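Local coordinates for protein chitooligosaccharide oxidase (Gibberella zeae, PDB 6Y0R) that oxidises the C1 hydroxyl of chitooligosaccharides to lactones, passing the electrons through a bicovalently bound FAD to molecular oxygen to give hydrogen peroxide, at residues L181-L189 with H196-F206. Residues are numbered along the deposited sequence; the frame is centred on the assembly and turned at random.
Sequences LMIGATVVL and HCSKTENSDLF
Phe-206, in the first turn of helix 203-212, sets its ring against the backbone of Met-182 to Gly-184. Phe-206 CG stands anti to the backbone N (chi1 -171°), which carries the ring back to the strand. Phe-206 CZ lies 3.6 Å from Met-182 O, which sits at the ring edge, near the plane. Met-182 and Phe-206 run past each other in opposite directions. Met-182 SD comes 3.9 Å from Phe-206 CE1 in an oblique Met-aromatic contact, and the chi3 bend turns CE away from the ring. Ser-198 CA lies over one face of the same ring, toward its rim.

Ala-185 and Cys-197 form an antiparallel hydrogen-bonded pair. Cys-197 N gives a fairly straight bond to Ala-185 O, and Ala-185 N bonds to Cys-197 O. On the helix side of the pair, Ala-185 CB meets Cys-197 SG at 4.0 Å. Farther along, Val-187 and Leu-205 meet end on through their methyls, with Val-187 CG2 4.1 Å from Leu-205 CD2. The same Leu-205 methyl also meets CD2 of Leu-189, whose side chain slants across it.

On the other face, the side chains of His-196 and Thr-186 lie nearly perpendicular. Thr-186 OG1 stands at the imidazole edge, 3.8 Å from His-196 ND1. A water links strand 182-188 to the loop after Cys-197: it donates to Ile-183 O and accepts from Lys-199 N. Ser-198 OG accepts from Thr-200 N in an ST turn, and Asn-202 ND2 bonds back to His-196 O at 2.8 Å.

Strand 218-228 pairs with the other edge of strand 182-188, where Ile-183 and Gly-184 together sit opposite Glu-223, a classic beta bulge. The whole is a beta hairpin followed by a helix packed on one face of its sheet, within the PCMH-type FAD-binding region.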
loop_
_atom_site.group_PDB
_atom_site.type_symbol
_atom_site.label_atom_id
_atom_site.label_comp_id
_atom_site.label_asym_id
_atom_site.label_seq_id
_atom_site.Cartn_x
_atom_site.Cartn_y
_atom_site.Cartn_z
ATOM N N LEU A 181 -9.132 8.967 -5.961
ATOM C CA LEU A 181 -10.603 9.211 -5.970
ATOM C C LEU A 181 -11.049 9.796 -4.642
ATOM O O LEU A 181 -12.252 9.947 -4.413
ATOM C CB LEU A 181 -11.316 7.896 -6.286
ATOM C CG LEU A 181 -11.200 7.456 -7.755
ATOM C CD1 LEU A 181 -11.958 6.165 -7.998
ATOM C CD2 LEU A 181 -11.675 8.540 -8.697
ATOM N N MET A 182 -10.110 10.119 -3.758
ATOM C CA MET A 182 -10.425 10.767 -2.489
ATOM C C MET A 182 -10.863 12.207 -2.773
ATOM O O MET A 182 -10.169 12.924 -3.529
ATOM C CB MET A 182 -9.216 10.737 -1.545
ATOM C CG MET A 182 -9.556 11.040 -0.103
ATOM S SD MET A 182 -8.054 11.081 0.979
ATOM C CE MET A 182 -7.387 9.499 0.497
ATOM N N ILE A 183 -11.976 12.621 -2.185
ATOM C CA ILE A 183 -12.511 13.997 -2.350
ATOM C C ILE A 183 -12.589 14.700 -0.996
ATOM O O ILE A 183 -12.829 15.925 -0.999
ATOM C CB ILE A 183 -13.867 13.973 -3.068
ATOM C CG1 ILE A 183 -14.931 13.211 -2.286
ATOM C CG2 ILE A 183 -13.692 13.445 -4.476
ATOM C CD1 ILE A 183 -16.301 13.293 -2.957
ATOM N N GLY A 184 -12.437 13.998 0.108
ATOM C CA GLY A 184 -12.469 14.640 1.431
ATOM C C GLY A 184 -11.957 13.737 2.509
ATOM O O GLY A 184 -11.834 12.549 2.269
ATOM N N ALA A 185 -11.649 14.287 3.674
ATOM C CA ALA A 185 -11.244 13.482 4.843
ATOM C C ALA A 185 -11.568 14.244 6.122
ATOM O O ALA A 185 -11.570 15.493 6.114
ATOM C CB ALA A 185 -9.756 13.141 4.796
ATOM N N THR A 186 -11.802 13.497 7.171
ATOM C CA THR A 186 -11.932 14.026 8.529
ATOM C C THR A 186 -10.724 13.555 9.319
ATOM O O THR A 186 -10.449 12.328 9.362
ATOM C CB THR A 186 -13.298 13.650 9.103
ATOM O OG1 THR A 186 -14.270 14.122 8.165
ATOM C CG2 THR A 186 -13.511 14.264 10.464
ATOM N N VAL A 187 -10.048 14.492 9.999
ATOM C CA VAL A 187 -8.779 14.195 10.710
ATOM C C VAL A 187 -8.891 14.716 12.130
ATOM O O VAL A 187 -9.336 15.886 12.295
ATOM C CB VAL A 187 -7.581 14.834 9.984
ATOM C CG1 VAL A 187 -6.291 14.412 10.670
ATOM C CG2 VAL A 187 -7.566 14.516 8.504
ATOM N N VAL A 188 -8.506 13.883 13.076
ATOM C CA VAL A 188 -8.272 14.283 14.479
ATOM C C VAL A 188 -6.836 14.802 14.525
ATOM O O VAL A 188 -5.894 13.982 14.455
ATOM C CB VAL A 188 -8.529 13.164 15.491
ATOM C CG1 VAL A 188 -8.149 13.610 16.906
ATOM C CG2 VAL A 188 -9.997 12.696 15.421
ATOM N N LEU A 189 -6.685 16.118 14.614
ATOM C CA LEU A 189 -5.330 16.722 14.684
ATOM C C LEU A 189 -4.665 16.354 15.990
ATOM O O LEU A 189 -5.261 15.872 16.954
ATOM C CB LEU A 189 -5.384 18.234 14.481
ATOM C CG LEU A 189 -5.914 18.720 13.137
ATOM C CD1 LEU A 189 -5.850 20.230 13.086
ATOM C CD2 LEU A 189 -5.132 18.143 11.953
ATOM N N HIS A 196 -12.242 18.989 8.930
ATOM C CA HIS A 196 -12.538 18.485 7.578
ATOM C C HIS A 196 -11.519 19.089 6.614
ATOM O O HIS A 196 -11.134 20.270 6.799
ATOM C CB HIS A 196 -14.011 18.765 7.232
ATOM C CG HIS A 196 -14.373 18.259 5.883
ATOM N ND1 HIS A 196 -14.640 16.921 5.647
ATOM C CD2 HIS A 196 -14.438 18.875 4.692
ATOM C CE1 HIS A 196 -14.903 16.753 4.371
ATOM N NE2 HIS A 196 -14.782 17.929 3.755
ATOM N N CYS A 197 -11.056 18.316 5.624
ATOM C CA CYS A 197 -10.213 18.812 4.540
ATOM C C CYS A 197 -10.645 18.217 3.195
ATOM O O CYS A 197 -11.335 17.167 3.164
ATOM C CB CYS A 197 -8.736 18.618 4.880
ATOM S SG CYS A 197 -8.215 16.872 4.919
ATOM N N SER A 198 -10.277 18.916 2.145
ATOM C CA SER A 198 -10.682 18.685 0.749
ATOM C C SER A 198 -9.789 19.532 -0.144
ATOM O O SER A 198 -8.928 20.239 0.389
ATOM C CB SER A 198 -12.139 19.015 0.567
ATOM O OG SER A 198 -12.291 20.425 0.591
ATOM N N LYS A 199 -9.971 19.457 -1.446
ATOM C CA LYS A 199 -9.277 20.350 -2.397
ATOM C C LYS A 199 -9.598 21.807 -2.024
ATOM O O LYS A 199 -8.778 22.662 -2.395
ATOM C CB LYS A 199 -9.634 20.015 -3.843
ATOM C CG LYS A 199 -8.859 18.841 -4.428
ATOM C CD LYS A 199 -9.556 18.200 -5.612
ATOM C CE LYS A 199 -10.325 16.945 -5.233
ATOM N NZ LYS A 199 -11.712 16.938 -5.769
ATOM N N THR A 200 -10.695 22.090 -1.313
ATOM C CA THR A 200 -11.184 23.499 -1.141
ATOM C C THR A 200 -11.190 23.931 0.326
ATOM O O THR A 200 -11.525 25.089 0.601
ATOM C CB THR A 200 -12.572 23.692 -1.766
ATOM O OG1 THR A 200 -13.488 22.933 -0.981
ATOM C CG2 THR A 200 -12.596 23.320 -3.233
ATOM N N GLU A 201 -10.785 23.069 1.246
ATOM C CA GLU A 201 -10.828 23.337 2.693
ATOM C C GLU A 201 -9.603 22.703 3.342
ATOM O O GLU A 201 -9.484 21.462 3.244
ATOM C CB GLU A 201 -12.088 22.748 3.317
ATOM C CG GLU A 201 -12.265 23.121 4.766
ATOM C CD GLU A 201 -13.500 22.566 5.445
ATOM O OE1 GLU A 201 -14.235 21.794 4.801
ATOM O OE2 GLU A 201 -13.662 22.828 6.651
ATOM N N ASN A 202 -8.738 23.499 3.974
ATOM C CA ASN A 202 -7.480 22.948 4.557
ATOM C C ASN A 202 -6.791 22.114 3.470
ATOM O O ASN A 202 -6.358 20.961 3.778
ATOM C CB ASN A 202 -7.756 22.130 5.813
ATOM C CG ASN A 202 -8.401 22.973 6.890
ATOM O OD1 ASN A 202 -7.913 24.084 7.163
ATOM N ND2 ASN A 202 -9.497 22.503 7.457
ATOM N N SER A 203 -6.632 22.660 2.271
ATOM C CA SER A 203 -6.182 21.904 1.082
ATOM C C SER A 203 -4.734 21.428 1.290
ATOM O O SER A 203 -4.341 20.466 0.601
ATOM C CB SER A 203 -6.349 22.678 -0.176
ATOM O OG SER A 203 -5.464 23.780 -0.200
ATOM N N ASP A 204 -3.961 22.097 2.167
ATOM C CA ASP A 204 -2.564 21.670 2.478
ATOM C C ASP A 204 -2.581 20.343 3.259
ATOM O O ASP A 204 -1.792 19.427 2.937
ATOM C CB ASP A 204 -1.796 22.788 3.194
ATOM C CG ASP A 204 -2.422 23.320 4.476
ATOM O OD1 ASP A 204 -3.593 23.015 4.781
ATOM O OD2 ASP A 204 -1.710 24.064 5.194
ATOM N N LEU A 205 -3.468 20.198 4.216
ATOM C CA LEU A 205 -3.651 18.955 4.984
ATOM C C LEU A 205 -4.143 17.882 4.006
ATOM O O LEU A 205 -3.663 16.750 4.066
ATOM C CB LEU A 205 -4.674 19.130 6.097
ATOM C CG LEU A 205 -4.971 17.913 6.962
ATOM C CD1 LEU A 205 -3.737 17.402 7.704
ATOM C CD2 LEU A 205 -6.047 18.247 7.952
ATOM N N PHE A 206 -5.089 18.224 3.136
ATOM C CA PHE A 206 -5.668 17.235 2.195
ATOM C C PHE A 206 -4.593 16.739 1.221
ATOM O O PHE A 206 -4.579 15.529 0.883
ATOM C CB PHE A 206 -6.855 17.831 1.449
ATOM C CG PHE A 206 -7.611 16.815 0.643
ATOM C CD1 PHE A 206 -8.250 15.769 1.280
ATOM C CD2 PHE A 206 -7.667 16.917 -0.731
ATOM C CE1 PHE A 206 -8.924 14.819 0.531
ATOM C CE2 PHE A 206 -8.373 15.972 -1.480
ATOM C CZ PHE A 206 -9.018 14.948 -0.835
HETATM O O HOH W 1 -11.908 17.740 -2.739
HETATM O O HOH W 2 -15.227 17.230 0.509
#